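PDB 2RBC: sugar kinase from Agrobacterium tumefaciens, which probably transfers phosphate from ATP to a sugar hydroxyl, as a pfkB-family kinase related to ribokinase. Local coordinates for residues L85-L99 against D108-L122. Numbering follows the deposited sequence.
With EDO (1,2-ethanediol), chain J.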
loop_
_atom_site.group_PDB
_atom_site.type_symbol
_atom_site.label_atom_id
_atom_site.label_comp_id
_atom_site.label_asym_id
_atom_site.label_seq_id
_atom_site.Cartn_x
_atom_site.Cartn_y
_atom_site.Cartn_z
ATOM N N LEU A 85 1.822 -10.477 22.011
ATOM C CA LEU A 85 0.930 -10.698 20.926
ATOM C C LEU A 85 1.204 -12.046 20.247
ATOM O O LEU A 85 2.335 -12.368 19.939
ATOM C CB LEU A 85 1.067 -9.548 19.942
ATOM C CG LEU A 85 0.216 -9.549 18.676
ATOM C CD1 LEU A 85 -1.244 -9.355 18.930
ATOM C CD2 LEU A 85 0.758 -8.513 17.667
ATOM N N TRP A 86 0.138 -12.821 20.047
ATOM C CA TRP A 86 0.184 -14.043 19.247
ATOM C C TRP A 86 -0.642 -13.695 18.049
ATOM O O TRP A 86 -1.726 -13.177 18.167
ATOM C CB TRP A 86 -0.437 -15.243 19.961
ATOM C CG TRP A 86 0.334 -15.716 21.146
ATOM C CD1 TRP A 86 1.553 -15.254 21.593
ATOM C CD2 TRP A 86 -0.038 -16.773 22.031
ATOM N NE1 TRP A 86 1.945 -15.956 22.720
ATOM C CE2 TRP A 86 0.984 -16.888 23.010
ATOM C CE3 TRP A 86 -1.140 -17.636 22.099
ATOM C CZ2 TRP A 86 0.942 -17.842 24.026
ATOM C CZ3 TRP A 86 -1.181 -18.580 23.145
ATOM C CH2 TRP A 86 -0.153 -18.664 24.082
ATOM N N GLY A 87 -0.089 -13.948 16.888
ATOM C CA GLY A 87 -0.665 -13.496 15.633
ATOM C C GLY A 87 0.223 -14.159 14.621
ATOM O O GLY A 87 1.208 -14.800 15.003
ATOM N N ALA A 88 -0.121 -14.040 13.350
ATOM C CA ALA A 88 0.615 -14.693 12.279
ATOM C C ALA A 88 1.026 -13.682 11.227
ATOM O O ALA A 88 0.261 -12.777 10.888
ATOM C CB ALA A 88 -0.230 -15.844 11.615
ATOM N N VAL A 89 2.244 -13.854 10.712
ATOM C CA VAL A 89 2.700 -13.151 9.511
ATOM C C VAL A 89 3.193 -14.219 8.563
ATOM O O VAL A 89 3.443 -15.349 8.980
ATOM C CB VAL A 89 3.844 -12.112 9.790
ATOM C CG1 VAL A 89 3.316 -10.906 10.561
ATOM C CG2 VAL A 89 5.015 -12.751 10.488
ATOM N N GLY A 90 3.369 -13.867 7.300
ATOM C CA GLY A 90 4.069 -14.745 6.376
ATOM C C GLY A 90 5.582 -14.588 6.453
ATOM O O GLY A 90 6.099 -13.657 7.055
ATOM N N ASP A 91 6.290 -15.519 5.837
ATOM C CA ASP A 91 7.743 -15.419 5.680
ATOM C C ASP A 91 8.060 -14.503 4.501
ATOM O O ASP A 91 8.610 -14.941 3.490
ATOM C CB ASP A 91 8.392 -16.807 5.481
ATOM C CG ASP A 91 7.736 -17.621 4.371
ATOM O OD1 ASP A 91 6.627 -17.258 3.931
ATOM O OD2 ASP A 91 8.316 -18.653 3.972
ATOM N N ASP A 92 7.716 -13.224 4.652
ATOM C CA ASP A 92 7.910 -12.255 3.608
ATOM C C ASP A 92 8.330 -10.916 4.156
ATOM O O ASP A 92 8.422 -10.709 5.374
ATOM C CB ASP A 92 6.658 -12.187 2.714
ATOM C CG ASP A 92 5.377 -11.791 3.460
ATOM O OD1 ASP A 92 5.409 -11.266 4.610
ATOM O OD2 ASP A 92 4.308 -11.979 2.843
ATOM N N GLU A 93 8.602 -9.995 3.238
ATOM C CA GLU A 93 9.152 -8.710 3.587
ATOM C C GLU A 93 8.154 -7.899 4.415
ATOM O O GLU A 93 8.556 -7.234 5.383
ATOM C CB GLU A 93 9.574 -7.964 2.303
ATOM C CG GLU A 93 10.829 -8.552 1.659
ATOM C CD GLU A 93 11.033 -8.087 0.214
ATOM O OE1 GLU A 93 10.105 -8.342 -0.591
ATOM O OE2 GLU A 93 12.121 -7.528 -0.127
ATOM N N THR A 94 6.858 -7.974 4.061
ATOM C CA THR A 94 5.787 -7.337 4.851
ATOM C C THR A 94 5.782 -7.881 6.286
ATOM O O THR A 94 5.644 -7.119 7.258
ATOM C CB THR A 94 4.390 -7.506 4.177
ATOM O OG1 THR A 94 4.413 -6.976 2.837
ATOM C CG2 THR A 94 3.278 -6.826 5.008
ATOM N N GLY A 95 5.995 -9.184 6.432
ATOM C CA GLY A 95 6.063 -9.819 7.761
ATOM C C GLY A 95 7.202 -9.312 8.626
ATOM O O GLY A 95 7.037 -9.055 9.855
ATOM N N THR A 96 8.367 -9.167 8.008
ATOM C CA THR A 96 9.562 -8.677 8.686
ATOM C C THR A 96 9.272 -7.279 9.219
ATOM O O THR A 96 9.602 -6.909 10.341
ATOM C CB THR A 96 10.764 -8.688 7.716
ATOM O OG1 THR A 96 10.979 -10.033 7.261
ATOM C CG2 THR A 96 12.046 -8.165 8.380
ATOM N N ARG A 97 8.590 -6.514 8.403
ATOM C CA ARG A 97 8.276 -5.168 8.766
ATOM C C ARG A 97 7.229 -5.046 9.875
ATOM O O ARG A 97 7.341 -4.188 10.762
ATOM C CB ARG A 97 7.785 -4.513 7.527
ATOM C CG ARG A 97 7.535 -3.108 7.694
ATOM C CD ARG A 97 7.732 -2.373 6.399
ATOM N NE ARG A 97 7.566 -0.968 6.720
ATOM C CZ ARG A 97 7.276 -0.027 5.848
ATOM N NH1 ARG A 97 7.131 -0.332 4.575
ATOM N NH2 ARG A 97 7.147 1.206 6.280
ATOM N N ILE A 98 6.206 -5.898 9.818
ATOM C CA ILE A 98 5.206 -5.967 10.867
ATOM C C ILE A 98 5.864 -6.329 12.200
ATOM O O ILE A 98 5.613 -5.692 13.230
ATOM C CB ILE A 98 4.080 -7.008 10.501
ATOM C CG1 ILE A 98 3.257 -6.496 9.316
ATOM C CG2 ILE A 98 3.166 -7.290 11.682
ATOM C CD1 ILE A 98 2.264 -7.530 8.754
ATOM N N LEU A 99 6.676 -7.374 12.193
ATOM C CA LEU A 99 7.332 -7.794 13.426
ATOM C C LEU A 99 8.223 -6.695 14.018
ATOM O O LEU A 99 8.248 -6.472 15.246
ATOM C CB LEU A 99 8.142 -9.073 13.209
ATOM C CG LEU A 99 7.334 -10.314 12.834
ATOM C CD1 LEU A 99 8.210 -11.456 12.342
ATOM C CD2 LEU A 99 6.421 -10.755 13.977
ATOM N N ASP A 108 5.869 -7.427 23.053
ATOM C CA ASP A 108 6.590 -8.694 22.928
ATOM C C ASP A 108 6.005 -9.523 21.790
ATOM O O ASP A 108 4.893 -10.038 21.890
ATOM C CB ASP A 108 6.491 -9.493 24.225
ATOM C CG ASP A 108 7.323 -10.751 24.201
ATOM O OD1 ASP A 108 7.670 -11.267 23.116
ATOM O OD2 ASP A 108 7.646 -11.204 25.304
ATOM N N THR A 109 6.783 -9.651 20.726
ATOM C CA THR A 109 6.403 -10.380 19.518
ATOM C C THR A 109 7.030 -11.766 19.454
ATOM O O THR A 109 6.940 -12.456 18.445
ATOM C CB THR A 109 6.848 -9.597 18.287
ATOM O OG1 THR A 109 8.255 -9.360 18.389
ATOM C CG2 THR A 109 6.068 -8.288 18.179
ATOM N N SER A 110 7.638 -12.188 20.544
ATOM C CA SER A 110 8.397 -13.412 20.564
ATOM C C SER A 110 7.563 -14.685 20.344
ATOM O O SER A 110 8.117 -15.698 19.956
ATOM C CB SER A 110 9.199 -13.515 21.859
ATOM O OG SER A 110 8.366 -13.724 22.958
ATOM N N GLY A 111 6.272 -14.640 20.608
ATOM C CA GLY A 111 5.368 -15.747 20.323
ATOM C C GLY A 111 4.548 -15.629 19.054
ATOM O O GLY A 111 3.594 -16.366 18.866
HETATM N N MSE A 112 4.909 -14.702 18.179
HETATM C CA MSE A 112 4.208 -14.579 16.897
HETATM C C MSE A 112 4.534 -15.744 15.990
HETATM O O MSE A 112 5.621 -16.266 16.048
HETATM C CB MSE A 112 4.611 -13.285 16.207
HETATM C CG MSE A 112 4.030 -12.097 16.861
HETATM SE SE MSE A 112 2.185 -11.907 16.301
HETATM C CE MSE A 112 2.316 -11.445 14.412
ATOM N N THR A 113 3.587 -16.121 15.140
ATOM C CA THR A 113 3.726 -17.247 14.222
ATOM C C THR A 113 4.135 -16.728 12.842
ATOM O O THR A 113 3.615 -15.717 12.375
ATOM C CB THR A 113 2.375 -18.020 14.078
ATOM O OG1 THR A 113 1.987 -18.513 15.367
ATOM C CG2 THR A 113 2.473 -19.183 13.062
ATOM N N VAL A 114 5.130 -17.380 12.248
ATOM C CA VAL A 114 5.532 -17.100 10.867
ATOM C C VAL A 114 4.994 -18.286 10.115
ATOM O O VAL A 114 5.440 -19.409 10.320
ATOM C CB VAL A 114 7.046 -16.971 10.715
ATOM C CG1 VAL A 114 7.464 -16.908 9.227
ATOM C CG2 VAL A 114 7.534 -15.771 11.480
ATOM N N ALA A 115 3.951 -18.056 9.327
ATOM C CA ALA A 115 3.263 -19.136 8.634
ATOM C C ALA A 115 3.986 -19.355 7.304
ATOM O O ALA A 115 3.874 -18.552 6.398
ATOM C CB ALA A 115 1.801 -18.794 8.438
ATOM N N PRO A 116 4.763 -20.446 7.183
ATOM C CA PRO A 116 5.485 -20.608 5.907
ATOM C C PRO A 116 4.534 -20.723 4.693
ATOM O O PRO A 116 3.471 -21.362 4.785
ATOM C CB PRO A 116 6.323 -21.893 6.117
ATOM C CG PRO A 116 5.612 -22.645 7.229
ATOM C CD PRO A 116 5.032 -21.547 8.129
ATOM N N GLY A 117 4.887 -20.032 3.609
ATOM C CA GLY A 117 4.021 -19.941 2.429
ATOM C C GLY A 117 2.773 -19.061 2.485
ATOM O O GLY A 117 2.067 -18.928 1.474
ATOM N N ALA A 118 2.465 -18.474 3.642
ATOM C CA ALA A 118 1.386 -17.495 3.716
ATOM C C ALA A 118 1.955 -16.111 3.392
ATOM O O ALA A 118 3.155 -15.844 3.565
ATOM C CB ALA A 118 0.698 -17.508 5.125
ATOM N N ARG A 119 1.081 -15.239 2.913
ATOM C CA ARG A 119 1.422 -13.867 2.680
ATOM C C ARG A 119 0.878 -13.052 3.821
ATOM O O ARG A 119 -0.259 -13.255 4.253
ATOM C CB ARG A 119 0.849 -13.381 1.351
ATOM C CG ARG A 119 1.545 -14.057 0.165
ATOM C CD ARG A 119 0.865 -13.714 -1.158
ATOM N NE ARG A 119 0.976 -12.293 -1.449
ATOM C CZ ARG A 119 0.249 -11.622 -2.348
ATOM N NH1 ARG A 119 -0.679 -12.227 -3.094
ATOM N NH2 ARG A 119 0.460 -10.318 -2.487
ATOM N N SER A 120 1.693 -12.128 4.306
ATOM C CA SER A 120 1.298 -11.265 5.412
ATOM C C SER A 120 0.190 -10.293 5.003
ATOM O O SER A 120 0.141 -9.833 3.861
ATOM C CB SER A 120 2.478 -10.443 5.902
ATOM O OG SER A 120 3.504 -11.256 6.392
ATOM N N ALA A 121 -0.664 -9.950 5.972
ATOM C CA ALA A 121 -1.780 -9.058 5.751
ATOM C C ALA A 121 -1.279 -7.633 5.612
ATOM O O ALA A 121 -0.374 -7.191 6.322
ATOM C CB ALA A 121 -2.801 -9.146 6.912
ATOM N N LEU A 122 -1.905 -6.912 4.699
ATOM C CA LEU A 122 -1.651 -5.483 4.531
ATOM C C LEU A 122 -2.941 -4.846 4.059
ATOM O O LEU A 122 -3.772 -5.535 3.429
ATOM C CB LEU A 122 -0.489 -5.262 3.527
ATOM C CG LEU A 122 -0.681 -5.704 2.076
ATOM C CD1 LEU A 122 -1.378 -4.621 1.198
ATOM C CD2 LEU A 122 0.674 -6.097 1.486
HETATM C C1 EDO J . 5.152 -19.357 17.514
HETATM O O1 EDO J . 5.873 -19.763 18.684
HETATM C C2 EDO J . 4.122 -20.416 17.172
HETATM O O2 EDO J . 3.700 -20.317 15.805
HETATM O O HOH W 1 4.462 -12.658 21.625
HETATM O O HOH W 2 1.319 -16.748 17.457
HETATM O O HOH W 3 -0.290 -10.779 8.866
HETATM O O HOH W 4 2.183 -9.714 2.121
#
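D92 CG sits between its backbone N and carbonyl carbon (chi1 60°), which turns the carboxylate to S120, whose OG lies anti to its own carbonyl carbon, the rotation (chi1 -62°) that sets OG between D92 OD1 and G90 N. S120 OG donates to D92 OD1 at 2.6 Å and accepts from G90 N, while S120 N runs nearly straight to D92 OD2 at 3.0 Å. S120 OG and S120 N each meet their carboxylate oxygen on its syn side, about 20° out of plane. D92 OD1 also accepts from G95 N, nearly along its C-O axis; D92 is thus the N-cap of helix 93-104, and the helix start may help stabilise its negative charge. T94 CG2 and I98 CD1 pack against S120 CB from the helix, and the following residue, L99, sets CD2 3.8 Å from M112 CB. M112, a selenomethionine bent at chi2 and chi3 in the modelled conformer, one of two, folds back between L99 and the strand: SE lies against the backbone of G87, with L85 alongside, and CE crosses to V89 CG1 at 4.0 Å. Parallel pairing runs from G87 to A115: T113 N donates to G87 O at 2.7 Å, V89 N to T113 O and A115 N to V89 O, with V89 and V114 side chains touching on the helix-facing side. Water joins L85 O, D108 O and G111 N where the turn 109-112 leaves the strand edge; G111 O accepts from R148 NH1, and R148 makes a cation-pi contact with W86. Strand 82-90, helix 93-104 and strand 113-115 form a beta-alpha-beta crossover at the edge of the central sheet of the ribokinase-like fold.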